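Long-range contacts in putative NADH dehydrogenase/NAD(P)H nitroreductase (Bacteroides thetaiotaomicron VPI-5482, PDB 3KWK), which binds flavin mononucleotide and probably acts as a flavin-dependent oxidoreductase of the nitroreductase type: residues A[23-28]-A[79-84]; A[36-41]-A[106-111]; A[71-76]-A[128-133]. One frame throughout, in Å; residues are numbered along the deposited sequence. Where two conformers were deposited one is given.

Contact 1. Residues A[23-28]-A[79-84]; sequences RTYLNK and TQARNA. With FMN (flavin mononucleotide), chain B.
Y25 and Q80 meet through backbone and side chain at the tight end of this contact. The amide of Y25 gives its N-H to OE1 of Q80, with 3.0 Å between Y25 N and Q80 OE1. The bond is fairly straight, 160° at the hydrogen, and the donor is tilted from the carbonyl plane. CG of Q80 sits between the backbone N and the carbonyl carbon (chi1 58°), and from there the extended chain carries the amide to Y25 N. OE1 also lies against T24, 3.2 Å from T24 CA. Beside this, the Y25 ring carbon CE2 packs on CB of A81 at 4.0 Å. Both Y25 and A81 are buried.

The other end is exposed and more polar. R82 NH2 donates to OD1 of N27 at 2.9 Å. N27 OD1 lies at the edge of the guanidinium, near its plane, whereas the donor stands above the carbonyl plane of N27. A weak second bond comes from R82 NE. Between the two ends, a water joins the carbonyl O of Q80 to that of Y25.

At the loop's start, R23 belongs to the FMN pocket. Its NE binds O2 of the flavin at 2.7 Å, and R23 NH2 binds flavin N1. Y25 and A81 both rest on P151 of strand 144-153. Loop 23-28, between helices 11-18 and 32-43, runs alongside the residues leading into strand 83-90.

Contact 2. Residues A[36-41]-A[106-111]; sequences DLMLRA and QNILLA
M38 and A41 of helix 32-43 pack on I108, N107 and A111 of helix 97-114, a buried helix pair in the nitroreductase alpha+beta fold. The axes of 36-41 and 106-111 approach to 8.0 Å and run roughly antiparallel, at 145°. M38, a selenomethionine, comes first. Its CG lies beside CB of A111. The chain then bends at chi3 (67°), which sets CE against CG2 of I108 at 3.5 Å. The two side chains cross at about a right angle. The carbonyl O of M38 also meets CG1 of I108. One turn on, A41 points its CB at the other helix, 3.6 Å from CB of A111. Small residues on both helices allow this close approach.

N107 closes the contact at the end of 36-41. Its ND2 donates to the carbonyl O of A41. Its OD1 is bonded to Q106 NE2 of the second subunit, so one amide ties the helix pair to the dimer interface. An alanine here would probably leave the A41 carbonyl without this donor and Q106 of the second subunit without its acceptor. The N-H of N107 ND2 reaches A41 O at 2.9 Å, from above the carbonyl plane and with a bent angle of 143° at the hydrogen.

Contact 3. Residues A[71-76]-A[128-133]; sequences ALPYAK and EDRMEV. With FMN (flavin mononucleotide), chain B.
R130 reaches out from helix 128-138 and lies across L72, P73 and Y74. No hydrogen bond joins the two segments, and the contact is made by apolar packing and by the flat guanidinium.

The apolar part lies at the base. CB of A71 points at V133 and sits 3.7 Å from V133 CG1, with V133 CG2 almost as near. L72 and V133 slide past each other in opposite directions, L72 CG coming near V133 CG1. The methyl CD2 of L72 turns to the stem of R130 and touches its CB at 3.7 Å. These carbons form a small apolar patch under the arginine.

The guanidinium part follows. R130 runs extended from CG to NE, with chi2 of -169° carrying CD outward from the helix past the L72 methyl. P73 CG lies over one face of the guanidinium, 3.5 Å from R130 NE. On the Y74 side, R130 NH2 comes in at the ring edge, near its plane, 3.5 Å from Y74 CD2. The two planes are 53° apart, so the groups do not stack. R130 NH1 is hydrogen-bonded to the carbonyl O of A123, which helps to fix the turn of the guanidinium.

Y74 and R130 both line the FMN pocket. N3 of the flavin donates to the carbonyl O of Y74 at 2.9 Å. Y74 CB also packs by this edge of the flavin. R130 NH1 lies 3.7 Å from flavin O4. On the dimer side, K49 of the second subunit makes a cation-pi contact with the Y74 ring.

After A71 ends helix 62-71, the chain from L72 leads toward strand 83-90. Helix 128-138 follows strand 118-123, and A123 at that strand's end holds R130.

All three contacts belong to one nitroreductase domain, and their segments alternate along the chain. The first segments come in the order 23-28, 36-41, 71-76. Their partners follow as 79-84, 106-111 and 128-133. Contact 2 is the buried one, and its helices pack on the antiparallel sheet. Segment 79-84 of contact 1 leads into strand 83-90 of that sheet. Contacts 1 and 3 have centres about 18 Å apart. Contact 2 is about 17 Å from contact 1 and about 23 Å from contact 3, centre to centre. Contacts 2 and 3 lie on opposite sides of the chain's centre. Contacts 1 and 3 both touch the flavin, so separate parts of the chain meet at its site.

Contact 1. Residues A[23-28]-A[79-84]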
# COMPACT_ATOMS: atom_id res chain seq x y z
N ARG A 23 -11.92 12.07 8.47
CA ARG A 23 -11.45 13.43 8.42
C ARG A 23 -11.94 14.36 9.52
O ARG A 23 -11.71 15.58 9.49
CB ARG A 23 -11.86 14.05 7.07
CG ARG A 23 -11.38 13.25 5.87
CD ARG A 23 -11.66 13.96 4.56
NE ARG A 23 -11.02 13.29 3.43
CZ ARG A 23 -11.53 12.24 2.78
NH1 ARG A 23 -12.70 11.69 3.08
NH2 ARG A 23 -10.84 11.70 1.81
N THR A 24 -12.60 13.77 10.51
CA THR A 24 -13.00 14.49 11.72
C THR A 24 -12.78 13.58 12.91
O THR A 24 -12.98 12.37 12.84
CB THR A 24 -14.45 14.96 11.69
OG1 THR A 24 -15.30 13.82 11.51
CG2 THR A 24 -14.72 16.04 10.58
N TYR A 25 -12.32 14.16 14.02
CA TYR A 25 -11.86 13.44 15.19
C TYR A 25 -12.41 14.03 16.47
O TYR A 25 -12.60 15.25 16.61
CB TYR A 25 -10.32 13.41 15.28
CG TYR A 25 -9.69 13.18 13.94
CD1 TYR A 25 -9.73 11.93 13.32
CD2 TYR A 25 -9.07 14.24 13.25
CE1 TYR A 25 -9.20 11.73 12.05
CE2 TYR A 25 -8.59 14.06 12.00
CZ TYR A 25 -8.65 12.83 11.38
OH TYR A 25 -8.13 12.70 10.08
N LEU A 26 -12.64 13.15 17.44
CA LEU A 26 -12.97 13.61 18.77
C LEU A 26 -11.77 14.32 19.37
O LEU A 26 -10.62 14.05 19.00
CB LEU A 26 -13.32 12.43 19.65
CG LEU A 26 -14.53 11.59 19.26
CD1 LEU A 26 -14.68 10.36 20.21
CD2 LEU A 26 -15.77 12.45 19.36
N ASN A 27 -12.05 15.21 20.31
CA ASN A 27 -11.01 15.94 21.00
C ASN A 27 -10.51 15.09 22.17
O ASN A 27 -10.89 15.31 23.33
CB ASN A 27 -11.57 17.26 21.51
CG ASN A 27 -10.52 18.10 22.20
OD1 ASN A 27 -9.32 17.91 21.99
ND2 ASN A 27 -10.97 19.04 23.04
N LYS A 28 -9.70 14.09 21.84
CA LYS A 28 -9.17 13.19 22.84
C LYS A 28 -7.93 12.54 22.33
O LYS A 28 -7.77 12.34 21.13
CB LYS A 28 -10.18 12.16 23.29
CG LYS A 28 -10.65 11.28 22.27
CD LYS A 28 -11.56 10.17 22.87
CE LYS A 28 -10.89 9.43 24.01
NZ LYS A 28 -11.49 8.09 24.29
N THR A 79 -6.18 20.62 12.05
CA THR A 79 -6.48 21.50 13.16
C THR A 79 -7.31 20.76 14.21
O THR A 79 -7.36 21.16 15.38
CB THR A 79 -7.19 22.80 12.73
OG1 THR A 79 -8.46 22.48 12.15
CG2 THR A 79 -6.31 23.62 11.78
N GLN A 80 -7.94 19.64 13.85
CA GLN A 80 -8.70 18.89 14.86
C GLN A 80 -8.07 17.57 15.24
O GLN A 80 -8.61 16.81 16.04
CB GLN A 80 -10.18 18.76 14.47
CG GLN A 80 -10.47 18.11 13.20
CD GLN A 80 -11.96 18.03 12.98
OE1 GLN A 80 -12.57 17.11 13.46
NE2 GLN A 80 -12.54 18.99 12.24
N ALA A 81 -6.90 17.28 14.67
CA ALA A 81 -6.13 16.10 15.00
C ALA A 81 -5.15 16.44 16.13
O ALA A 81 -4.54 17.53 16.13
CB ALA A 81 -5.34 15.60 13.71
N ARG A 82 -4.97 15.53 17.08
CA ARG A 82 -3.91 15.67 18.10
C ARG A 82 -2.53 15.28 17.55
O ARG A 82 -1.54 15.69 18.10
CB ARG A 82 -4.17 14.73 19.29
CG ARG A 82 -5.32 15.01 20.15
CD ARG A 82 -5.06 16.20 21.05
NE ARG A 82 -6.27 16.43 21.80
CZ ARG A 82 -6.47 15.98 23.03
NH1 ARG A 82 -5.50 15.31 23.65
NH2 ARG A 82 -7.61 16.23 23.62
N ASN A 83 -2.50 14.42 16.53
CA ASN A 83 -1.27 13.90 15.98
C ASN A 83 -1.42 13.56 14.49
O ASN A 83 -2.53 13.34 13.98
CB ASN A 83 -0.84 12.55 16.64
CG ASN A 83 -0.85 12.56 18.15
OD1 ASN A 83 0.15 12.91 18.79
ND2 ASN A 83 -1.96 12.16 18.73
N ALA A 84 -0.28 13.49 13.81
CA ALA A 84 -0.22 13.02 12.42
C ALA A 84 1.07 12.26 12.24
O ALA A 84 2.04 12.53 12.97
CB ALA A 84 -0.26 14.22 11.45
N1 FMN B . -7.91 12.75 1.24
C2 FMN B . -7.85 14.04 1.69
O2 FMN B . -8.72 14.45 2.48
N3 FMN B . -6.84 14.89 1.25
C4 FMN B . -5.87 14.49 0.36
O4 FMN B . -4.96 15.29 0.00
C4A FMN B . -5.94 13.17 -0.09
N5 FMN B . -5.01 12.69 -1.01
C5A FMN B . -4.96 11.36 -1.31
C6 FMN B . -3.91 10.89 -2.11
C7 FMN B . -3.83 9.53 -2.37
C7M FMN B . -2.69 8.95 -3.23
C8 FMN B . -4.76 8.64 -1.87
C8M FMN B . -4.61 7.17 -2.19
C9 FMN B . -5.80 9.11 -1.09
C9A FMN B . -5.91 10.48 -0.80
N10 FMN B . -6.97 10.99 -0.05
C10 FMN B . -6.94 12.30 0.35
C1' FMN B . -8.02 10.08 0.47
C2' FMN B . -9.02 9.72 -0.63
O2' FMN B . -9.86 10.83 -0.93
C3' FMN B . -9.83 8.47 -0.26
O3' FMN B . -8.98 7.33 -0.16
C4' FMN B . -10.94 8.15 -1.30
O4' FMN B . -11.93 9.19 -1.27
C5' FMN B . -11.59 6.78 -1.09
O5' FMN B . -12.19 6.83 0.21
P FMN B . -11.78 5.76 1.37
O1P FMN B . -10.30 5.99 1.73
O2P FMN B . -12.76 6.19 2.48
O3P FMN B . -12.01 4.35 0.87
O HOH W 1 -10.99 17.29 17.82
O HOH W 2 -8.34 15.43 18.14

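Contact 2. Residues A[36-41]-A[106-111]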
# COMPACT_ATOMS: atom_id res chain seq x y z
N ASP A 36 2.55 3.46 18.50
CA ASP A 36 3.71 2.58 18.31
C ASP A 36 3.41 1.42 17.35
O ASP A 36 4.20 1.13 16.45
CB ASP A 36 4.22 2.04 19.64
CG ASP A 36 4.74 3.15 20.62
OD1 ASP A 36 5.10 4.24 20.16
OD2 ASP A 36 4.79 2.89 21.89
N LEU A 37 2.22 0.83 17.50
CA LEU A 37 1.80 -0.26 16.63
C LEU A 37 1.53 0.19 15.20
O LEU A 37 1.80 -0.54 14.25
CB LEU A 37 0.59 -0.99 17.25
CG LEU A 37 0.94 -1.95 18.39
CD1 LEU A 37 -0.32 -2.30 19.24
CD2 LEU A 37 1.60 -3.22 17.86
N MSE A 38 0.99 1.39 15.03
CA MSE A 38 0.82 1.95 13.66
C MSE A 38 2.19 2.05 12.98
O MSE A 38 2.33 1.73 11.81
CB MSE A 38 0.12 3.31 13.72
CG MSE A 38 -1.29 3.19 14.09
SE MSE A 38 -2.12 4.97 14.50
CE MSE A 38 -1.97 5.53 12.80
N LEU A 39 3.20 2.58 13.67
CA LEU A 39 4.56 2.71 13.11
C LEU A 39 5.16 1.34 12.79
O LEU A 39 5.76 1.17 11.71
CB LEU A 39 5.44 3.51 14.09
CG LEU A 39 5.01 4.98 14.27
CD1 LEU A 39 5.67 5.58 15.50
CD2 LEU A 39 5.34 5.81 13.07
N ARG A 40 5.01 0.38 13.70
CA ARG A 40 5.47 -0.97 13.44
C ARG A 40 4.79 -1.56 12.22
O ARG A 40 5.43 -2.27 11.42
CB ARG A 40 5.24 -1.84 14.66
CG ARG A 40 5.71 -3.26 14.58
CD ARG A 40 5.48 -3.93 15.92
NE ARG A 40 6.68 -3.87 16.77
CZ ARG A 40 7.06 -2.82 17.50
NH1 ARG A 40 6.33 -1.71 17.51
NH2 ARG A 40 8.17 -2.87 18.23
N ALA A 41 3.49 -1.28 12.06
CA ALA A 41 2.78 -1.72 10.90
C ALA A 41 3.37 -1.12 9.59
O ALA A 41 3.65 -1.83 8.61
CB ALA A 41 1.24 -1.40 10.99
N GLN A 106 -0.41 2.41 3.62
CA GLN A 106 -1.63 1.60 3.64
C GLN A 106 -1.63 0.72 4.89
O GLN A 106 -2.67 0.54 5.55
CB GLN A 106 -1.76 0.71 2.40
CG GLN A 106 -2.96 -0.24 2.39
CD GLN A 106 -4.30 0.44 2.45
OE1 GLN A 106 -4.38 1.68 2.43
NE2 GLN A 106 -5.37 -0.36 2.51
N ASN A 107 -0.48 0.16 5.27
CA ASN A 107 -0.40 -0.56 6.56
C ASN A 107 -0.78 0.32 7.75
O ASN A 107 -1.43 -0.14 8.68
CB ASN A 107 0.99 -1.12 6.77
CG ASN A 107 1.22 -2.42 6.04
OD1 ASN A 107 0.31 -2.98 5.39
ND2 ASN A 107 2.46 -2.93 6.15
N ILE A 108 -0.34 1.57 7.74
CA ILE A 108 -0.67 2.49 8.83
C ILE A 108 -2.17 2.72 8.87
O ILE A 108 -2.81 2.72 9.96
CB ILE A 108 0.08 3.84 8.69
CG1 ILE A 108 1.60 3.58 8.95
CG2 ILE A 108 -0.53 4.95 9.63
CD1 ILE A 108 2.54 4.71 8.63
N LEU A 109 -2.77 2.94 7.70
CA LEU A 109 -4.24 3.15 7.66
C LEU A 109 -5.01 1.92 8.15
O LEU A 109 -5.97 2.05 8.93
CB LEU A 109 -4.68 3.48 6.24
CG LEU A 109 -4.13 4.76 5.59
CD1 LEU A 109 -4.65 4.90 4.10
CD2 LEU A 109 -4.47 6.02 6.42
N LEU A 110 -4.54 0.74 7.78
CA LEU A 110 -5.17 -0.51 8.19
C LEU A 110 -5.01 -0.71 9.70
O LEU A 110 -5.97 -1.06 10.42
CB LEU A 110 -4.64 -1.68 7.38
CG LEU A 110 -5.04 -1.74 5.94
CD1 LEU A 110 -4.28 -2.89 5.23
CD2 LEU A 110 -6.51 -1.96 5.83
N ALA A 111 -3.81 -0.42 10.22
CA ALA A 111 -3.54 -0.51 11.63
C ALA A 111 -4.46 0.40 12.44
O ALA A 111 -5.07 -0.02 13.43
CB ALA A 111 -2.01 -0.17 11.90

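Contact 3. Residues A[71-76]-A[128-133]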
# COMPACT_ATOMS: atom_id res chain seq x y z
N ALA A 71 -1.39 25.71 5.39
CA ALA A 71 -0.62 25.73 4.17
C ALA A 71 -0.97 24.59 3.20
O ALA A 71 -0.70 24.68 2.01
CB ALA A 71 0.90 25.73 4.51
N LEU A 72 -1.58 23.50 3.68
CA LEU A 72 -1.91 22.37 2.83
C LEU A 72 -3.40 22.42 2.42
O LEU A 72 -4.29 22.60 3.28
CB LEU A 72 -1.62 21.06 3.57
CG LEU A 72 -0.15 20.83 3.86
CD1 LEU A 72 0.06 19.66 4.83
CD2 LEU A 72 0.60 20.56 2.56
N PRO A 73 -3.67 22.26 1.12
CA PRO A 73 -5.03 22.55 0.64
C PRO A 73 -6.10 21.53 1.05
O PRO A 73 -7.28 21.91 1.18
CB PRO A 73 -4.86 22.56 -0.89
CG PRO A 73 -3.64 21.74 -1.15
CD PRO A 73 -2.74 21.95 0.02
N TYR A 74 -5.71 20.28 1.25
CA TYR A 74 -6.67 19.23 1.58
C TYR A 74 -6.23 18.45 2.83
O TYR A 74 -6.48 17.25 2.96
CB TYR A 74 -6.90 18.29 0.39
CG TYR A 74 -7.32 19.05 -0.84
CD1 TYR A 74 -8.61 19.51 -0.98
CD2 TYR A 74 -6.40 19.36 -1.84
CE1 TYR A 74 -8.99 20.26 -2.09
CE2 TYR A 74 -6.76 20.10 -2.94
CZ TYR A 74 -8.05 20.55 -3.07
OH TYR A 74 -8.43 21.29 -4.16
N ALA A 75 -5.60 19.17 3.77
CA ALA A 75 -5.27 18.62 5.10
C ALA A 75 -5.77 19.55 6.20
O ALA A 75 -5.13 19.71 7.26
CB ALA A 75 -3.76 18.39 5.22
N LYS A 76 -6.93 20.17 5.96
CA LYS A 76 -7.47 21.17 6.94
C LYS A 76 -7.87 20.51 8.26
O LYS A 76 -7.87 21.16 9.32
CB LYS A 76 -8.65 21.93 6.35
CG LYS A 76 -8.29 22.66 5.03
CD LYS A 76 -7.21 23.70 5.23
CE LYS A 76 -6.73 24.27 3.89
NZ LYS A 76 -5.59 25.18 4.12
N GLU A 128 4.87 19.54 -5.43
CA GLU A 128 6.11 20.07 -4.90
C GLU A 128 5.91 21.11 -3.81
O GLU A 128 6.68 21.17 -2.84
CB GLU A 128 7.02 20.57 -6.05
CG GLU A 128 7.50 19.37 -6.91
CD GLU A 128 8.77 19.60 -7.68
OE1 GLU A 128 8.88 20.68 -8.32
OE2 GLU A 128 9.62 18.67 -7.69
N ASP A 129 4.89 21.93 -3.95
CA ASP A 129 4.65 22.96 -2.95
C ASP A 129 4.29 22.35 -1.58
O ASP A 129 4.75 22.79 -0.52
CB ASP A 129 3.60 23.98 -3.40
CG ASP A 129 2.23 23.40 -3.68
OD1 ASP A 129 2.05 22.17 -3.94
OD2 ASP A 129 1.30 24.23 -3.65
N ARG A 130 3.48 21.31 -1.59
CA ARG A 130 3.08 20.61 -0.36
C ARG A 130 4.28 19.96 0.28
O ARG A 130 4.45 19.97 1.48
CB ARG A 130 2.03 19.54 -0.66
CG ARG A 130 0.74 20.10 -1.24
CD ARG A 130 -0.34 19.04 -1.27
NE ARG A 130 -1.39 19.36 -2.24
CZ ARG A 130 -2.43 18.55 -2.50
NH1 ARG A 130 -2.56 17.40 -1.84
NH2 ARG A 130 -3.33 18.89 -3.43
N MSE A 131 5.13 19.39 -0.54
CA MSE A 131 6.32 18.70 -0.02
C MSE A 131 7.20 19.73 0.67
O MSE A 131 7.79 19.47 1.72
CB MSE A 131 7.07 18.03 -1.14
CG MSE A 131 6.20 16.98 -1.85
SE MSE A 131 7.02 16.25 -3.45
CE MSE A 131 8.22 15.12 -2.57
N GLU A 132 7.29 20.93 0.09
CA GLU A 132 8.09 22.01 0.70
C GLU A 132 7.50 22.49 2.03
O GLU A 132 8.25 22.76 2.95
CB GLU A 132 8.24 23.17 -0.28
CG GLU A 132 8.98 24.40 0.29
CD GLU A 132 10.40 24.12 0.83
OE1 GLU A 132 11.12 23.21 0.33
OE2 GLU A 132 10.79 24.87 1.76
N VAL A 133 6.18 22.59 2.15
CA VAL A 133 5.52 22.90 3.43
C VAL A 133 5.99 21.93 4.50
O VAL A 133 6.41 22.34 5.58
CB VAL A 133 3.98 22.89 3.31
CG1 VAL A 133 3.29 22.97 4.68
CG2 VAL A 133 3.54 24.04 2.41
N1 FMN B . -7.91 12.75 1.24
C2 FMN B . -7.85 14.04 1.69
O2 FMN B . -8.72 14.45 2.48
N3 FMN B . -6.84 14.89 1.25
C4 FMN B . -5.87 14.49 0.36
O4 FMN B . -4.96 15.29 0.00
C4A FMN B . -5.94 13.17 -0.09
N5 FMN B . -5.01 12.69 -1.01
C5A FMN B . -4.96 11.36 -1.31
C6 FMN B . -3.91 10.89 -2.11
C7 FMN B . -3.83 9.53 -2.37
C7M FMN B . -2.69 8.95 -3.23
C8 FMN B . -4.76 8.64 -1.87
C8M FMN B . -4.61 7.17 -2.19
C9 FMN B . -5.80 9.11 -1.09
C9A FMN B . -5.91 10.48 -0.80
N10 FMN B . -6.97 10.99 -0.05
C10 FMN B . -6.94 12.30 0.35
C1' FMN B . -8.02 10.08 0.47
C2' FMN B . -9.02 9.72 -0.63
O2' FMN B . -9.86 10.83 -0.93
C3' FMN B . -9.83 8.47 -0.26
O3' FMN B . -8.98 7.33 -0.16
C4' FMN B . -10.94 8.15 -1.30
O4' FMN B . -11.93 9.19 -1.27
C5' FMN B . -11.59 6.78 -1.09
O5' FMN B . -12.19 6.83 0.21
P FMN B . -11.78 5.76 1.37
O1P FMN B . -10.30 5.99 1.73
O2P FMN B . -12.76 6.19 2.48
O3P FMN B . -12.01 4.35 0.87